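Local coordinates for protein endoglucanase EG-II (Hypocrea jecorina, PDB 3QR3) that hydrolyses internal beta-1,4-glucosidic bonds of cellulose as an endoglucanase, through a TIM-barrel catalytic domain of glycoside hydrolase family 5, at residues Gly97-Val102 / Gln139-Phe144; His230-Thr235 / Gly264-Cys269. All blocks are in the same frame, centred on the assembly; numbering follows the deposited sequence.

Contact 1 of 2, residues Gly97-Val102 / Gln139-Phe144. With SO4 (sulfate ion), chain E.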
ATOM      1  N   GLY A  97     -17.517   0.038  -3.311  1.00 19.70           N
ATOM      2  CA  GLY A  97     -17.496   1.441  -2.928  1.00 26.13           C
ATOM      3  C   GLY A  97     -16.205   1.870  -2.236  1.00 25.68           C
ATOM      4  O   GLY A  97     -16.062   3.021  -1.829  1.00 26.05           O
ATOM      5  N   ALA A  98     -15.261   0.946  -2.094  1.00 22.65           N
ATOM      6  CA  ALA A  98     -13.994   1.253  -1.432  1.00 21.43           C
ATOM      7  C   ALA A  98     -13.056   2.024  -2.349  1.00 21.01           C
ATOM      8  O   ALA A  98     -13.255   2.067  -3.560  1.00 20.02           O
ATOM      9  CB  ALA A  98     -13.309  -0.026  -0.948  1.00 17.97           C
ATOM     10  N   TYR A  99     -12.046   2.645  -1.748  1.00 18.20           N
ATOM     11  CA  TYR A  99     -10.879   3.134  -2.470  1.00 15.42           C
ATOM     12  C   TYR A  99      -9.905   1.985  -2.605  1.00 19.28           C
ATOM     13  O   TYR A  99      -9.817   1.134  -1.715  1.00 18.77           O
ATOM     14  CB  TYR A  99     -10.222   4.276  -1.703  1.00 18.06           C
ATOM     15  CG  TYR A  99     -10.846   5.610  -1.992  1.00 21.62           C
ATOM     16  CD1 TYR A  99     -12.106   5.925  -1.511  1.00 23.28           C
ATOM     17  CD2 TYR A  99     -10.169   6.561  -2.744  1.00 20.37           C
ATOM     18  CE1 TYR A  99     -12.682   7.161  -1.773  1.00 23.24           C
ATOM     19  CE2 TYR A  99     -10.734   7.787  -3.013  1.00 19.35           C
ATOM     20  CZ  TYR A  99     -11.990   8.082  -2.525  1.00 22.13           C
ATOM     21  OH  TYR A  99     -12.549   9.310  -2.791  1.00 25.95           O
ATOM     22  N   CYS A 100      -9.168   1.965  -3.712  1.00 18.25           N
ATOM     23  CA  CYS A 100      -8.313   0.831  -4.024  0.52 15.21           C
ATOM     24  C   CYS A 100      -6.913   1.277  -4.415  1.00 19.83           C
ATOM     25  O   CYS A 100      -6.719   1.936  -5.437  1.00 15.65           O
ATOM     26  CB  CYS A 100      -8.926  -0.005  -5.147  0.52 22.64           C
ATOM     27  SG  CYS A 100      -9.004  -1.767  -4.754  0.52 48.40           S
ATOM     28  N   ILE A 101      -5.938   0.906  -3.590  1.00 16.52           N
ATOM     29  CA  ILE A 101      -4.557   1.313  -3.821  1.00 15.18           C
ATOM     30  C   ILE A 101      -3.818   0.306  -4.687  1.00 19.12           C
ATOM     31  O   ILE A 101      -3.631  -0.862  -4.301  1.00 17.62           O
ATOM     32  CB  ILE A 101      -3.782   1.505  -2.503  1.00 15.79           C
ATOM     33  CG1 ILE A 101      -4.507   2.478  -1.579  1.00 17.50           C
ATOM     34  CG2 ILE A 101      -2.361   1.998  -2.795  1.00 18.81           C
ATOM     35  CD1 ILE A 101      -3.857   2.615  -0.206  1.00 16.25           C
ATOM     36  N   VAL A 102      -3.424   0.757  -5.871  1.00 17.75           N
ATOM     37  CA  VAL A 102      -2.588  -0.039  -6.758  1.00 16.95           C
ATOM     38  C   VAL A 102      -1.157   0.148  -6.279  1.00 17.71           C
ATOM     39  O   VAL A 102      -0.628   1.256  -6.309  1.00 18.35           O
ATOM     40  CB  VAL A 102      -2.748   0.422  -8.222  1.00 17.40           C
ATOM     41  CG1 VAL A 102      -1.711  -0.262  -9.146  1.00 16.77           C
ATOM     42  CG2 VAL A 102      -4.165   0.145  -8.706  1.00 16.82           C
ATOM     43  N   GLN A 139     -11.702   6.461 -13.143  1.00 25.52           N
ATOM     44  CA  GLN A 139     -12.128   5.879 -11.863  1.00 20.41           C
ATOM     45  C   GLN A 139     -11.466   6.581 -10.679  1.00 26.72           C
ATOM     46  O   GLN A 139     -10.320   6.293 -10.335  1.00 21.64           O
ATOM     47  CB  GLN A 139     -11.863   4.376 -11.853  1.00 21.13           C
ATOM     48  CG  GLN A 139     -12.571   3.665 -12.994  1.00 24.72           C
ATOM     49  CD  GLN A 139     -12.493   2.155 -12.901  1.00 30.96           C
ATOM     50  OE1 GLN A 139     -11.426   1.560 -13.079  1.00 28.88           O
ATOM     51  NE2 GLN A 139     -13.627   1.520 -12.645  1.00 29.08           N
ATOM     52  N   SER A 140     -12.194   7.512 -10.064  1.00 22.03           N
ATOM     53  CA  SER A 140     -11.605   8.404  -9.071  1.00 20.30           C
ATOM     54  C   SER A 140     -11.242   7.723  -7.747  1.00 20.82           C
ATOM     55  O   SER A 140     -10.577   8.324  -6.901  1.00 19.71           O
ATOM     56  CB  SER A 140     -12.540   9.592  -8.805  1.00 26.11           C
ATOM     57  OG  SER A 140     -13.685   9.166  -8.084  1.00 37.27           O
ATOM     58  N   ARG A 141     -11.667   6.480  -7.555  1.00 15.64           N
ATOM     59  CA  ARG A 141     -11.379   5.803  -6.286  1.00 17.25           C
ATOM     60  C   ARG A 141     -10.175   4.862  -6.380  1.00 19.35           C
ATOM     61  O   ARG A 141      -9.848   4.149  -5.426  1.00 19.51           O
ATOM     62  CB  ARG A 141     -12.621   5.082  -5.743  1.00 17.38           C
ATOM     63  CG  ARG A 141     -13.639   6.026  -5.099  1.00 20.07           C
ATOM     64  CD  ARG A 141     -14.881   5.292  -4.589  1.00 24.38           C
ATOM     65  NE  ARG A 141     -15.764   4.873  -5.676  1.00 29.78           N
ATOM     66  CZ  ARG A 141     -15.980   3.609  -6.027  1.00 29.01           C
ATOM     67  NH1 ARG A 141     -15.377   2.620  -5.375  1.00 20.04           N
ATOM     68  NH2 ARG A 141     -16.809   3.334  -7.028  1.00 27.54           N
ATOM     69  N   VAL A 142      -9.520   4.862  -7.535  1.00 14.64           N
ATOM     70  CA  VAL A 142      -8.235   4.192  -7.660  1.00 17.20           C
ATOM     71  C   VAL A 142      -7.170   5.134  -7.093  1.00 19.42           C
ATOM     72  O   VAL A 142      -7.138   6.322  -7.407  1.00 21.69           O
ATOM     73  CB  VAL A 142      -7.928   3.822  -9.122  1.00 17.10           C
ATOM     74  CG1 VAL A 142      -6.479   3.369  -9.282  1.00 18.53           C
ATOM     75  CG2 VAL A 142      -8.884   2.740  -9.601  1.00 18.58           C
ATOM     76  N   TRP A 143      -6.317   4.602  -6.236  1.00 20.91           N
ATOM     77  CA  TRP A 143      -5.311   5.399  -5.544  1.00 15.27           C
ATOM     78  C   TRP A 143      -3.970   4.902  -6.083  1.00 17.87           C
ATOM     79  O   TRP A 143      -3.730   3.692  -6.093  1.00 17.35           O
ATOM     80  CB  TRP A 143      -5.447   5.128  -4.040  1.00 15.04           C
ATOM     81  CG  TRP A 143      -4.500   5.862  -3.151  1.00 14.11           C
ATOM     82  CD1 TRP A 143      -3.146   5.963  -3.294  1.00 15.82           C
ATOM     83  CD2 TRP A 143      -4.833   6.569  -1.952  1.00 17.64           C
ATOM     84  NE1 TRP A 143      -2.618   6.718  -2.267  1.00 21.70           N
ATOM     85  CE2 TRP A 143      -3.633   7.100  -1.432  1.00 17.44           C
ATOM     86  CE3 TRP A 143      -6.030   6.824  -1.278  1.00 16.60           C
ATOM     87  CZ2 TRP A 143      -3.598   7.859  -0.264  1.00 16.18           C
ATOM     88  CZ3 TRP A 143      -5.994   7.571  -0.120  1.00 18.14           C
ATOM     89  CH2 TRP A 143      -4.785   8.078   0.379  1.00 16.51           C
ATOM     90  N   PHE A 144      -3.112   5.806  -6.562  1.00 16.56           N
ATOM     91  CA  PHE A 144      -1.863   5.393  -7.215  1.00 17.65           C
ATOM     92  C   PHE A 144      -0.699   5.253  -6.218  1.00 19.33           C
ATOM     93  O   PHE A 144      -0.113   6.250  -5.786  1.00 17.08           O
ATOM     94  CB  PHE A 144      -1.497   6.353  -8.360  1.00 17.16           C
ATOM     95  CG  PHE A 144      -2.522   6.404  -9.467  1.00 19.85           C
ATOM     96  CD1 PHE A 144      -2.463   5.515 -10.527  1.00 35.52           C
ATOM     97  CD2 PHE A 144      -3.543   7.342  -9.447  1.00 18.88           C
ATOM     98  CE1 PHE A 144      -3.405   5.558 -11.547  1.00 34.73           C
ATOM     99  CE2 PHE A 144      -4.484   7.388 -10.463  1.00 21.37           C
ATOM    100  CZ  PHE A 144      -4.419   6.492 -11.509  1.00 23.15           C
TER
HETATM  101  S   SO4 E 342     -17.264   6.875  -8.489  0.71 31.37           S
HETATM  102  O1  SO4 E 342     -18.143   5.782  -8.053  0.70 32.00           O
HETATM  103  O2  SO4 E 342     -16.754   6.611  -9.831  1.00 39.44           O
HETATM  104  O3  SO4 E 342     -18.004   8.126  -8.513  1.00 39.21           O
HETATM  105  O4  SO4 E 342     -16.137   6.969  -7.573  1.00 36.10           O
HETATM  106  O   HOH W   1     -11.320  10.473  -5.122  1.00 43.18           O

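Contact 2 of 2, residues His230-Thr235 / Gly264-Cys269. With SO4 (sulfate ion), chain F.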
ATOM      1  N   HIS A 230       8.040 -10.399  13.586  1.00 26.40           N
ATOM      2  CA  HIS A 230       7.828 -11.050  14.874  1.00 27.88           C
ATOM      3  C   HIS A 230       6.373 -10.913  15.278  1.00 26.32           C
ATOM      4  O   HIS A 230       5.722  -9.923  14.948  1.00 24.53           O
ATOM      5  CB  HIS A 230       8.709 -10.432  15.958  1.00 28.08           C
ATOM      6  CG  HIS A 230      10.148 -10.318  15.569  1.00 35.18           C
ATOM      7  ND1 HIS A 230      10.656  -9.209  14.925  1.00 35.99           N
ATOM      8  CD2 HIS A 230      11.182 -11.177  15.718  1.00 37.90           C
ATOM      9  CE1 HIS A 230      11.945  -9.393  14.694  1.00 43.80           C
ATOM     10  NE2 HIS A 230      12.290 -10.578  15.167  1.00 45.29           N
ATOM     11  N   ALA A 231       5.874 -11.911  15.996  1.00 18.94           N
ATOM     12  CA  ALA A 231       4.507 -11.899  16.496  1.00 27.53           C
ATOM     13  C   ALA A 231       4.295 -10.804  17.535  1.00 29.03           C
ATOM     14  O   ALA A 231       3.290 -10.097  17.494  1.00 27.54           O
ATOM     15  CB  ALA A 231       4.138 -13.271  17.084  1.00 23.35           C
ATOM     16  N   GLU A 232       5.250 -10.649  18.449  1.00 22.08           N
ATOM     17  CA  GLU A 232       5.059  -9.761  19.595  1.00 21.58           C
ATOM     18  C   GLU A 232       5.257  -8.293  19.225  1.00 26.42           C
ATOM     19  O   GLU A 232       6.092  -7.969  18.386  1.00 28.88           O
ATOM     20  CB  GLU A 232       5.996 -10.150  20.746  1.00 23.11           C
ATOM     21  CG  GLU A 232       5.767 -11.570  21.282  1.00 35.51           C
ATOM     22  CD  GLU A 232       4.386 -11.754  21.916  1.00 32.33           C
ATOM     23  OE1 GLU A 232       3.861 -10.791  22.519  1.00 32.89           O
ATOM     24  OE2 GLU A 232       3.829 -12.866  21.821  1.00 36.99           O
ATOM     25  N   CYS A 233       4.469  -7.412  19.839  1.00 20.44           N
ATOM     26  CA  CYS A 233       4.651  -5.977  19.653  1.00 23.24           C
ATOM     27  C   CYS A 233       5.346  -5.357  20.863  1.00 29.59           C
ATOM     28  O   CYS A 233       5.172  -5.809  21.994  1.00 24.66           O
ATOM     29  CB  CYS A 233       3.316  -5.286  19.382  1.00 24.78           C
ATOM     30  SG  CYS A 233       2.497  -5.852  17.868  1.00 28.66           S
ATOM     31  N   THR A 234       6.141  -4.325  20.613  1.00 26.19           N
ATOM     32  CA  THR A 234       6.974  -3.729  21.644  1.00 20.68           C
ATOM     33  C   THR A 234       6.794  -2.211  21.695  1.00 24.32           C
ATOM     34  O   THR A 234       7.410  -1.535  22.520  1.00 26.58           O
ATOM     35  CB  THR A 234       8.468  -4.045  21.396  1.00 26.52           C
ATOM     36  OG1 THR A 234       8.879  -3.469  20.152  1.00 31.10           O
ATOM     37  CG2 THR A 234       8.701  -5.541  21.329  1.00 29.47           C
ATOM     38  N   THR A 235       5.958  -1.673  20.813  1.00 19.60           N
ATOM     39  CA  THR A 235       5.761  -0.222  20.761  1.00 24.63           C
ATOM     40  C   THR A 235       4.426   0.114  20.106  1.00 25.23           C
ATOM     41  O   THR A 235       3.900  -0.672  19.309  1.00 21.92           O
ATOM     42  CB  THR A 235       6.911   0.480  19.981  1.00 22.42           C
ATOM     43  OG1 THR A 235       6.726   1.905  19.996  1.00 22.90           O
ATOM     44  CG2 THR A 235       6.961  -0.008  18.529  1.00 21.25           C
ATOM     45  N   GLY A 264       1.354  -9.556  15.390  1.00 21.00           N
ATOM     46  CA  GLY A 264       0.836 -10.874  15.691  1.00 18.00           C
ATOM     47  C   GLY A 264      -0.573 -10.805  16.254  1.00 25.02           C
ATOM     48  O   GLY A 264      -1.022  -9.758  16.731  1.00 20.97           O
ATOM     49  N   ASN A 265      -1.286 -11.924  16.193  1.00 20.88           N
ATOM     50  CA  ASN A 265      -2.598 -11.997  16.814  1.00 19.32           C
ATOM     51  C   ASN A 265      -2.438 -12.410  18.276  1.00 24.27           C
ATOM     52  O   ASN A 265      -2.832 -13.500  18.671  1.00 24.41           O
ATOM     53  CB  ASN A 265      -3.488 -12.971  16.050  1.00 24.85           C
ATOM     54  CG  ASN A 265      -3.822 -12.468  14.665  1.00 25.60           C
ATOM     55  OD1 ASN A 265      -4.564 -11.496  14.514  1.00 22.72           O
ATOM     56  ND2 ASN A 265      -3.253 -13.108  13.643  1.00 19.24           N
ATOM     57  N   VAL A 266      -1.822 -11.526  19.054  1.00 23.85           N
ATOM     58  CA  VAL A 266      -1.450 -11.789  20.437  1.00 23.92           C
ATOM     59  C   VAL A 266      -1.712 -10.540  21.286  1.00 27.02           C
ATOM     60  O   VAL A 266      -1.834  -9.428  20.754  1.00 21.18           O
ATOM     61  CB  VAL A 266       0.042 -12.164  20.549  1.00 22.07           C
ATOM     62  CG1 VAL A 266       0.319 -13.473  19.833  1.00 28.68           C
ATOM     63  CG2 VAL A 266       0.916 -11.044  19.978  1.00 24.22           C
ATOM     64  N   GLN A 267      -1.779 -10.725  22.603  1.00 23.56           N
ATOM     65  CA  GLN A 267      -2.159  -9.646  23.521  1.00 19.87           C
ATOM     66  C   GLN A 267      -1.301  -8.387  23.402  1.00 19.45           C
ATOM     67  O   GLN A 267      -1.831  -7.272  23.420  1.00 24.16           O
ATOM     68  CB  GLN A 267      -2.144 -10.142  24.970  1.00 22.68           C
ATOM     69  CG  GLN A 267      -2.750  -9.153  25.956  1.00 33.84           C
ATOM     70  CD  GLN A 267      -4.207  -8.839  25.646  1.00 33.03           C
ATOM     71  OE1 GLN A 267      -4.989  -9.731  25.318  1.00 35.94           O
ATOM     72  NE2 GLN A 267      -4.577  -7.566  25.750  1.00 29.79           N
ATOM     73  N   SER A 268       0.018  -8.547  23.296  1.00 21.17           N
ATOM     74  CA  SER A 268       0.908  -7.383  23.183  1.00 22.73           C
ATOM     75  C   SER A 268       0.532  -6.469  22.016  1.00 20.21           C
ATOM     76  O   SER A 268       0.593  -5.242  22.133  1.00 21.73           O
ATOM     77  CB  SER A 268       2.375  -7.812  23.063  1.00 24.86           C
ATOM     78  OG  SER A 268       2.613  -8.535  21.866  1.00 24.84           O
ATOM     79  N   CYS A 269       0.146  -7.070  20.890  1.00 21.45           N
ATOM     80  CA  CYS A 269      -0.229  -6.296  19.706  1.00 20.18           C
ATOM     81  C   CYS A 269      -1.652  -5.764  19.799  1.00 23.09           C
ATOM     82  O   CYS A 269      -1.944  -4.668  19.316  1.00 25.82           O
ATOM     83  CB  CYS A 269      -0.063  -7.126  18.437  1.00 21.43           C
ATOM     84  SG  CYS A 269       1.635  -7.668  18.179  1.00 31.48           S
TER
HETATM   85  S   SO4 F 343       8.030 -13.625  18.263  0.46 27.63           S
HETATM   86  O1  SO4 F 343       9.485 -13.667  18.400  0.87 46.59           O
HETATM   87  O2  SO4 F 343       7.575 -12.284  18.603  1.00 36.46           O
HETATM   88  O3  SO4 F 343       7.663 -13.955  16.882  0.78 32.51           O
HETATM   89  O4  SO4 F 343       7.409 -14.585  19.169  0.72 35.56           O
HETATM   90  O   HOH W   2       1.445 -10.998  23.824  1.00 28.42           O

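Contact 1 of 2, residues Gly97-Val102 / Gln139-Phe144
Three backbone hydrogen bonds join strand 99-102 to strand 142-144 and the residue before it in parallel register, the short strand axes 32° apart. Cys-100 both gives and takes: its N reaches Arg-141 O (2.9 Å), nearly along the C=O axis, and its O receives Trp-143 N (2.8 Å) from above the carbonyl plane. Val-102 N then bonds to Trp-143 O, again almost in line with the carbonyl.

Arg-141 provides the polar side-chain link. Bent at chi3 (-74°), its chain turns the guanidinium edge so that NH1 donates to Ala-98 O (2.8 Å), while NE and NH2 hold two oxygens of a sulfate, probably from the crystallisation liquor. NH1 also bonds to Leu-94 O, so this amino group ties the end of helix 80-95, where Gly-97 closes a Schellman motif, to the turn that leads into strand 142-145. A water bridges Tyr-99 OH and Ser-140 O.

Two CH-pi contacts lead the packing. Arg-141 CG lies over one face of the Tyr-99 ring, 3.7 Å from its centroid, and Ile-101 CG1 sits over the five-membered ring of Trp-143, the two side chains pointing the same way.

Ile-101 and Trp-143 face the barrel interior, touching strand 256-261, and Trp-143 NE1 bonds to Ser-180; Val-102 and Val-142 meet on the other face, under helix 80-95, to which Cys-100 is disulfide-bonded through Cys-93.

Contact 2 of 2, residues His230-Thr235 / Gly264-Cys269
The backbones come closest where Ala-231 CA lies 3.9 Å from Gly-264 CA, and there Gly-264 N donates to Ala-231 O in the carbonyl plane, on a lone pair, although the bond is clearly bent at the hydrogen. Gly-264, with no side chain, lets its backbone lie directly against the Ala-231 carbonyl.

A disulfide makes the covalent link. Cys-233 and Cys-269 both carry SG anti to their carbonyl carbons, beside the backbone N, and the sulfurs join with a chi3 of 100°. The bridge brings Cys-269 SG to 3.0 Å from Ala-231 O, tucking the sulfur against the loop backbone.

Ser-268, in the first turn of its helix, turns OG into the crowded position between its backbone N and carbonyl carbon (chi1 65°). From there the hydroxyl acts in both directions: it donates to Glu-232 OE1 (2.7 Å), meeting the carboxylate from above its plane, and accepts a nearly straight bond from Cys-233 N (3.0 Å). Glu-232 doubles back through a bend at chi2 (-64°), which returns its carboxylate to the helix start. A water donating to Glu-232 OE1 and accepting from Ser-268 N extends this link to a backbone N-H of the first turn, where the negative charge would probably be favoured by the helix dipole. Val-266, the N-cap residue, lays CG2 beside the carboxylate and 3.6 Å from Ala-231 O.

Across the loop, Ala-231 N and Glu-232 N each donate to a sulfate. The contact thus pins the loop between strand 214-219 and helix 238-251 to the start of helix 267-281, with Leu-320 of helix 319-325 against Cys-269.

Overall arrangement
Contacts 1 and 2 lie on opposite sides of the chain's centre, their own centres 30 Å apart and their nearest atoms about 20 Å apart. Contact 1, centred about 11 Å from the middle of the chain, belongs to the wall of the TIM barrel, where neighbouring parallel strands pair. Contact 2, about 21 Å out, ties together peripheral segments that follow strands 214-219 and 256-261. Their disulfides differ in role: that of contact 2 crosses between its two segments, whereas that of contact 1 leads from one segment to a cysteine outside both. Both contacts also bind a sulfate, which is no evidence of a substrate site.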